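PDB 5UX5: BIFUNCTIONAL PROTEIN Proline utilization A (PutA) from Corynebacterium freiburgense, which probably oxidises proline to glutamate in two steps, joining an FAD-dependent proline dehydrogenase and an NAD-dependent aldehyde dehydrogenase in one chain. Local coordinates for residues A[237-240]-A[241-245]; A[735-738]-A[739-743]; A[1007-1010]-A[1011-1014]. All coordinates share one frame; numbering follows the deposited sequence.

From the N terminus, contact 1 (237-245) comes first, where the chain turns into helix 239-251 of the proline dehydrogenase barrel. Contact 2 (735-743) follows in the aldehyde dehydrogenase part, where a tight turn links strand 728-734 to helix 740-750. Contact 3 (1007-1014) ends the series in the loop between strands 1000-1003 and 1015-1018. Each joins neighbours along one continuous piece of chain, so none closes a long loop, and they neither nest nor cross. Contacts 1 and 2 come within about 14 Å at their nearest atoms; the centres of contacts 1 and 3 are about 60 Å apart, on opposite sides of the chain's centre.

Contact 1: A[237-240]-A[241-245]; sequences KDLH and VTIRL
Thr242 reaches back one helical turn and grips the carbonyl of Asp238 with two donors, Thr242 OG1 2.6 Å and Thr242 N 3.1 Å from Asp238 O. Its OG1 lies beside the backbone N and anti to the carbonyl carbon (chi1 -55°), which brings the hydroxyl over the preceding turn and satisfies it on this buried side. Val241 CG1 closes in beside the same carbonyl, 3.4 Å from Asp238 O, and the valine also packs on Leu209 of helix 202-221. Thr242 meets Leu231 and Ala190. This is the start of helix 239-251, the helix of a beta-alpha-beta unit between strands 228-232 and 260-265 of the TIM barrel of proline dehydrogenase. The Asp238 side chain sits about 8 Å from the bound FAD, its OD2 taking a hydrogen bond from Glu235 N. Exposure to solvent increases at Ile243, His240 and Lys237, although Leu239 remains buried. Leu239 and Ile243 run side by side, with Leu239 CD1 4.0 Å from Ile243 CD1, and the backbone bond from Ile243 N to Leu239 O joins the same two residues. Leu239 CD2 also lies over one face of the partly exposed His240 ring. Lys237, the exposed residue, makes a salt bridge through NZ to Glu235, while the extended Arg244 carries its guanidinium off to Glu248 and Asp203.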
# COMPACT_ATOMS: atom_id res chain seq x y z
N LYS A 237 -4.95 -6.70 13.17
CA LYS A 237 -6.27 -6.24 12.73
C LYS A 237 -7.38 -7.23 13.13
O LYS A 237 -8.57 -6.87 13.13
CB LYS A 237 -6.25 -6.00 11.21
CG LYS A 237 -6.13 -7.30 10.37
CD LYS A 237 -6.19 -7.06 8.83
CE LYS A 237 -7.06 -8.11 8.10
NZ LYS A 237 -6.34 -9.37 7.80
N ASP A 238 -7.01 -8.47 13.42
CA ASP A 238 -7.96 -9.47 13.89
C ASP A 238 -8.38 -9.26 15.33
O ASP A 238 -9.37 -9.86 15.76
CB ASP A 238 -7.34 -10.87 13.78
CG ASP A 238 -6.98 -11.24 12.35
OD1 ASP A 238 -7.51 -10.53 11.44
OD2 ASP A 238 -6.19 -12.21 12.16
N LEU A 239 -7.69 -8.39 16.07
CA LEU A 239 -7.73 -8.45 17.52
C LEU A 239 -9.10 -8.06 18.08
O LEU A 239 -9.73 -8.83 18.82
CB LEU A 239 -6.65 -7.57 18.12
CG LEU A 239 -6.74 -7.65 19.65
CD1 LEU A 239 -6.34 -9.04 20.15
CD2 LEU A 239 -5.93 -6.56 20.25
N HIS A 240 -9.55 -6.84 17.79
CA HIS A 240 -10.78 -6.39 18.43
C HIS A 240 -12.03 -7.03 17.81
O HIS A 240 -13.00 -7.32 18.53
CB HIS A 240 -10.85 -4.88 18.44
CG HIS A 240 -9.79 -4.27 19.30
ND1 HIS A 240 -8.68 -3.63 18.78
CD2 HIS A 240 -9.65 -4.26 20.64
CE1 HIS A 240 -7.91 -3.22 19.78
NE2 HIS A 240 -8.47 -3.59 20.91
N VAL A 241 -12.04 -7.26 16.49
CA VAL A 241 -13.21 -7.86 15.87
C VAL A 241 -13.42 -9.27 16.39
O VAL A 241 -14.57 -9.72 16.54
CB VAL A 241 -13.09 -7.85 14.34
CG1 VAL A 241 -11.94 -8.71 13.93
CG2 VAL A 241 -14.37 -8.40 13.71
N THR A 242 -12.33 -10.01 16.62
CA THR A 242 -12.46 -11.39 17.09
C THR A 242 -12.92 -11.45 18.54
O THR A 242 -13.80 -12.26 18.87
CB THR A 242 -11.15 -12.14 16.92
OG1 THR A 242 -10.70 -12.05 15.55
CG2 THR A 242 -11.35 -13.59 17.27
N ILE A 243 -12.34 -10.62 19.42
CA ILE A 243 -12.82 -10.56 20.80
C ILE A 243 -14.28 -10.17 20.83
O ILE A 243 -15.07 -10.69 21.63
CB ILE A 243 -11.99 -9.57 21.63
CG1 ILE A 243 -10.58 -10.07 21.87
CG2 ILE A 243 -12.69 -9.27 22.94
CD1 ILE A 243 -9.69 -8.94 22.27
N ARG A 244 -14.66 -9.21 19.98
CA ARG A 244 -16.05 -8.78 19.94
C ARG A 244 -16.94 -9.88 19.38
O ARG A 244 -18.06 -10.10 19.86
CB ARG A 244 -16.18 -7.52 19.10
CG ARG A 244 -17.56 -7.00 19.07
CD ARG A 244 -17.60 -5.70 18.39
NE ARG A 244 -18.97 -5.38 18.00
CZ ARG A 244 -19.31 -4.28 17.35
NH1 ARG A 244 -18.36 -3.40 17.01
NH2 ARG A 244 -20.57 -4.06 17.03
N LEU A 245 -16.46 -10.58 18.36
CA LEU A 245 -17.20 -11.72 17.85
C LEU A 245 -17.42 -12.75 18.95
O LEU A 245 -18.55 -13.18 19.19
CB LEU A 245 -16.44 -12.31 16.66
CG LEU A 245 -16.63 -13.77 16.32
CD1 LEU A 245 -18.05 -13.97 15.82
CD2 LEU A 245 -15.58 -14.17 15.29

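Contact 2: A[735-738]-A[739-743]; sequences GDVG and RFTDQ
Val737 and Phe740 stand at the two ends of a type II' beta turn, which carries the chain from strand 728-734 of the aldehyde dehydrogenase fold into helix 740-750. Gly738 takes the second position with a positive phi of 59°, as this turn type favours. Phe740 N closes the turn on Val737 O at 3.2 Å, a nearly straight N-H bond whose donor sits above the carbonyl plane. The two side chains leave the turn in the same direction. Val737 holds CG2 between its backbone N and carbonyl carbon (chi1 -73° for CG1), and this branch rests 3.6 Å from Phe740 CB. Phe740 has CG anti to its N, and this chi1 of 178° carries the ring on beyond the valine, where it packs against Val700, Val731 and Leu733 and the helix 706-718 residues Ala709 and Val710. Arg739, one place earlier, keeps its CB against the turn, 3.7 Å from Gly738 C, and its side chain bends at the third torsion. With this bend, Arg739 NH2 forms a salt bridge with Asp707. The same aspartate is shared with Gln743: OD2 takes the arginine, while OD1 accepts a hydrogen bond from Gln743 NE2.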
# COMPACT_ATOMS: atom_id res chain seq x y z
N GLY A 735 2.16 -18.19 -20.07
CA GLY A 735 1.92 -19.61 -19.89
C GLY A 735 0.73 -19.86 -18.98
O GLY A 735 -0.29 -19.16 -19.04
N ASP A 736 0.87 -20.88 -18.13
CA ASP A 736 -0.18 -21.34 -17.23
C ASP A 736 0.16 -20.91 -15.80
O ASP A 736 1.24 -21.23 -15.29
CB ASP A 736 -0.35 -22.86 -17.32
CG ASP A 736 -1.31 -23.42 -16.28
OD1 ASP A 736 -2.51 -23.06 -16.31
OD2 ASP A 736 -0.88 -24.23 -15.43
N VAL A 737 -0.75 -20.18 -15.17
CA VAL A 737 -0.50 -19.63 -13.84
C VAL A 737 -1.36 -20.31 -12.77
O VAL A 737 -1.54 -19.77 -11.68
CB VAL A 737 -0.68 -18.10 -13.84
CG1 VAL A 737 0.48 -17.44 -14.56
CG2 VAL A 737 -1.97 -17.72 -14.53
N GLY A 738 -1.86 -21.50 -13.04
CA GLY A 738 -2.49 -22.30 -11.99
C GLY A 738 -3.67 -21.66 -11.29
O GLY A 738 -4.70 -21.33 -11.89
N ARG A 739 -3.58 -21.53 -9.97
CA ARG A 739 -4.75 -21.10 -9.23
C ARG A 739 -5.10 -19.62 -9.46
O ARG A 739 -6.18 -19.20 -9.02
CB ARG A 739 -4.53 -21.38 -7.74
CG ARG A 739 -3.82 -22.70 -7.49
CD ARG A 739 -3.88 -23.09 -6.02
NE ARG A 739 -3.66 -21.95 -5.14
CZ ARG A 739 -2.46 -21.44 -4.87
NH1 ARG A 739 -1.38 -21.97 -5.42
NH2 ARG A 739 -2.34 -20.41 -4.06
N PHE A 740 -4.25 -18.87 -10.17
CA PHE A 740 -4.39 -17.43 -10.29
C PHE A 740 -5.79 -17.02 -10.72
O PHE A 740 -6.45 -16.21 -10.05
CB PHE A 740 -3.36 -16.86 -11.28
CG PHE A 740 -3.49 -15.37 -11.48
CD1 PHE A 740 -2.83 -14.49 -10.62
CD2 PHE A 740 -4.28 -14.84 -12.48
CE1 PHE A 740 -2.96 -13.12 -10.75
CE2 PHE A 740 -4.42 -13.47 -12.61
CZ PHE A 740 -3.75 -12.61 -11.74
N THR A 741 -6.25 -17.53 -11.87
CA THR A 741 -7.49 -17.00 -12.44
C THR A 741 -8.69 -17.33 -11.56
O THR A 741 -9.53 -16.45 -11.30
CB THR A 741 -7.70 -17.54 -13.85
OG1 THR A 741 -6.44 -17.57 -14.55
CG2 THR A 741 -8.68 -16.64 -14.58
N ASP A 742 -8.79 -18.57 -11.07
CA ASP A 742 -9.87 -18.90 -10.15
C ASP A 742 -9.89 -17.94 -8.97
O ASP A 742 -10.94 -17.38 -8.63
CB ASP A 742 -9.72 -20.34 -9.63
CG ASP A 742 -10.17 -21.39 -10.62
OD1 ASP A 742 -11.04 -21.13 -11.51
OD2 ASP A 742 -9.66 -22.52 -10.45
N GLN A 743 -8.72 -17.73 -8.33
CA GLN A 743 -8.66 -16.87 -7.15
C GLN A 743 -8.99 -15.42 -7.48
O GLN A 743 -9.67 -14.75 -6.69
CB GLN A 743 -7.27 -16.95 -6.51
CG GLN A 743 -6.96 -18.29 -5.87
CD GLN A 743 -7.41 -18.34 -4.42
OE1 GLN A 743 -8.61 -18.41 -4.14
NE2 GLN A 743 -6.45 -18.32 -3.50

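Contact 3: A[1007-1010]-A[1011-1014]; sequences HEWF and PPHS
Pro1011 packs against the indole of Trp1009 and against CB of Phe1010. Pro1011 CA sits over one face of the six-membered part of the indole, 3.5 Å from Trp1009 CH2, and Pro1011 CG is 3.7 Å from the same atom; the two side chains cross at about a right angle. Pro1011 N faces the same side of the indole, toward its rim. This tryptophan is solvent-exposed and also touches a crystal neighbour, so its pose may owe something to the lattice. Phe1010 is buried instead. Its CB comes 3.5 Å from Pro1011 CD, while the ring packs against Ile1028 and Trp1031 of helix 1026-1035. With CG between the backbone N and the carbonyl carbon (chi1 48°), the edge of this ring is placed by Pro1011 O, 3.8 Å from Phe1010 CD1. The same oxygen accepts Ser1014 OG at 2.7 Å, the hydroxyl approaching from above the carbonyl plane. That bond spans a type II beta turn from Pro1011 to Ser1014, with His1013 at positive phi, which delivers the chain into strand 1015-1018, one of the parallel strands beside strand 965-980 and part of a parallel alpha/beta arrangement in the C-terminal region.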
# COMPACT_ATOMS: atom_id res chain seq x y z
N HIS A 1007 8.16 22.04 -40.98
CA HIS A 1007 7.27 21.16 -41.75
C HIS A 1007 7.77 19.72 -41.81
O HIS A 1007 7.05 18.85 -42.30
CB HIS A 1007 7.03 21.72 -43.16
CG HIS A 1007 6.27 23.01 -43.17
ND1 HIS A 1007 6.89 24.24 -43.09
CD2 HIS A 1007 4.94 23.27 -43.21
CE1 HIS A 1007 5.98 25.20 -43.10
NE2 HIS A 1007 4.79 24.63 -43.17
N GLU A 1008 8.97 19.44 -41.31
CA GLU A 1008 9.35 18.04 -41.12
C GLU A 1008 8.58 17.45 -39.93
O GLU A 1008 8.53 18.03 -38.85
CB GLU A 1008 10.86 17.91 -40.94
CG GLU A 1008 11.40 16.44 -41.03
CD GLU A 1008 12.92 16.31 -40.80
OE1 GLU A 1008 13.66 17.32 -40.93
OE2 GLU A 1008 13.38 15.20 -40.49
N TRP A 1009 7.94 16.31 -40.16
CA TRP A 1009 7.17 15.59 -39.15
C TRP A 1009 8.08 15.02 -38.05
O TRP A 1009 9.27 14.73 -38.26
CB TRP A 1009 6.40 14.46 -39.83
CG TRP A 1009 5.64 13.49 -38.95
CD1 TRP A 1009 4.30 13.51 -38.69
CD2 TRP A 1009 6.15 12.31 -38.29
NE1 TRP A 1009 3.95 12.44 -37.90
CE2 TRP A 1009 5.06 11.69 -37.64
CE3 TRP A 1009 7.43 11.74 -38.18
CZ2 TRP A 1009 5.21 10.51 -36.88
CZ3 TRP A 1009 7.58 10.57 -37.41
CH2 TRP A 1009 6.46 9.97 -36.78
N PHE A 1010 7.49 14.82 -36.88
CA PHE A 1010 8.15 14.18 -35.75
C PHE A 1010 7.09 13.45 -34.94
O PHE A 1010 5.93 13.86 -34.94
CB PHE A 1010 8.92 15.20 -34.88
CG PHE A 1010 8.13 16.42 -34.52
CD1 PHE A 1010 7.31 16.44 -33.40
CD2 PHE A 1010 8.19 17.57 -35.30
CE1 PHE A 1010 6.58 17.58 -33.05
CE2 PHE A 1010 7.46 18.72 -34.96
CZ PHE A 1010 6.65 18.71 -33.83
N PRO A 1011 7.46 12.37 -34.25
CA PRO A 1011 6.45 11.49 -33.64
C PRO A 1011 5.77 12.15 -32.46
O PRO A 1011 6.28 13.12 -31.90
CB PRO A 1011 7.27 10.27 -33.19
CG PRO A 1011 8.58 10.40 -33.83
CD PRO A 1011 8.82 11.85 -34.05
N PRO A 1012 4.62 11.63 -32.03
CA PRO A 1012 4.03 12.13 -30.78
C PRO A 1012 4.98 11.93 -29.60
O PRO A 1012 5.71 10.94 -29.52
CB PRO A 1012 2.75 11.29 -30.63
CG PRO A 1012 2.39 10.87 -32.06
CD PRO A 1012 3.72 10.72 -32.77
N HIS A 1013 4.94 12.89 -28.68
CA HIS A 1013 5.68 12.89 -27.41
C HIS A 1013 7.19 13.04 -27.58
O HIS A 1013 7.96 12.67 -26.69
CB HIS A 1013 5.34 11.63 -26.60
CG HIS A 1013 3.87 11.36 -26.59
ND1 HIS A 1013 3.31 10.29 -27.25
CD2 HIS A 1013 2.84 12.09 -26.10
CE1 HIS A 1013 1.99 10.33 -27.12
NE2 HIS A 1013 1.68 11.43 -26.44
N SER A 1014 7.62 13.62 -28.69
CA SER A 1014 9.03 13.90 -28.90
C SER A 1014 9.48 15.06 -28.02
O SER A 1014 8.69 15.89 -27.56
CB SER A 1014 9.29 14.22 -30.37
OG SER A 1014 8.84 13.16 -31.17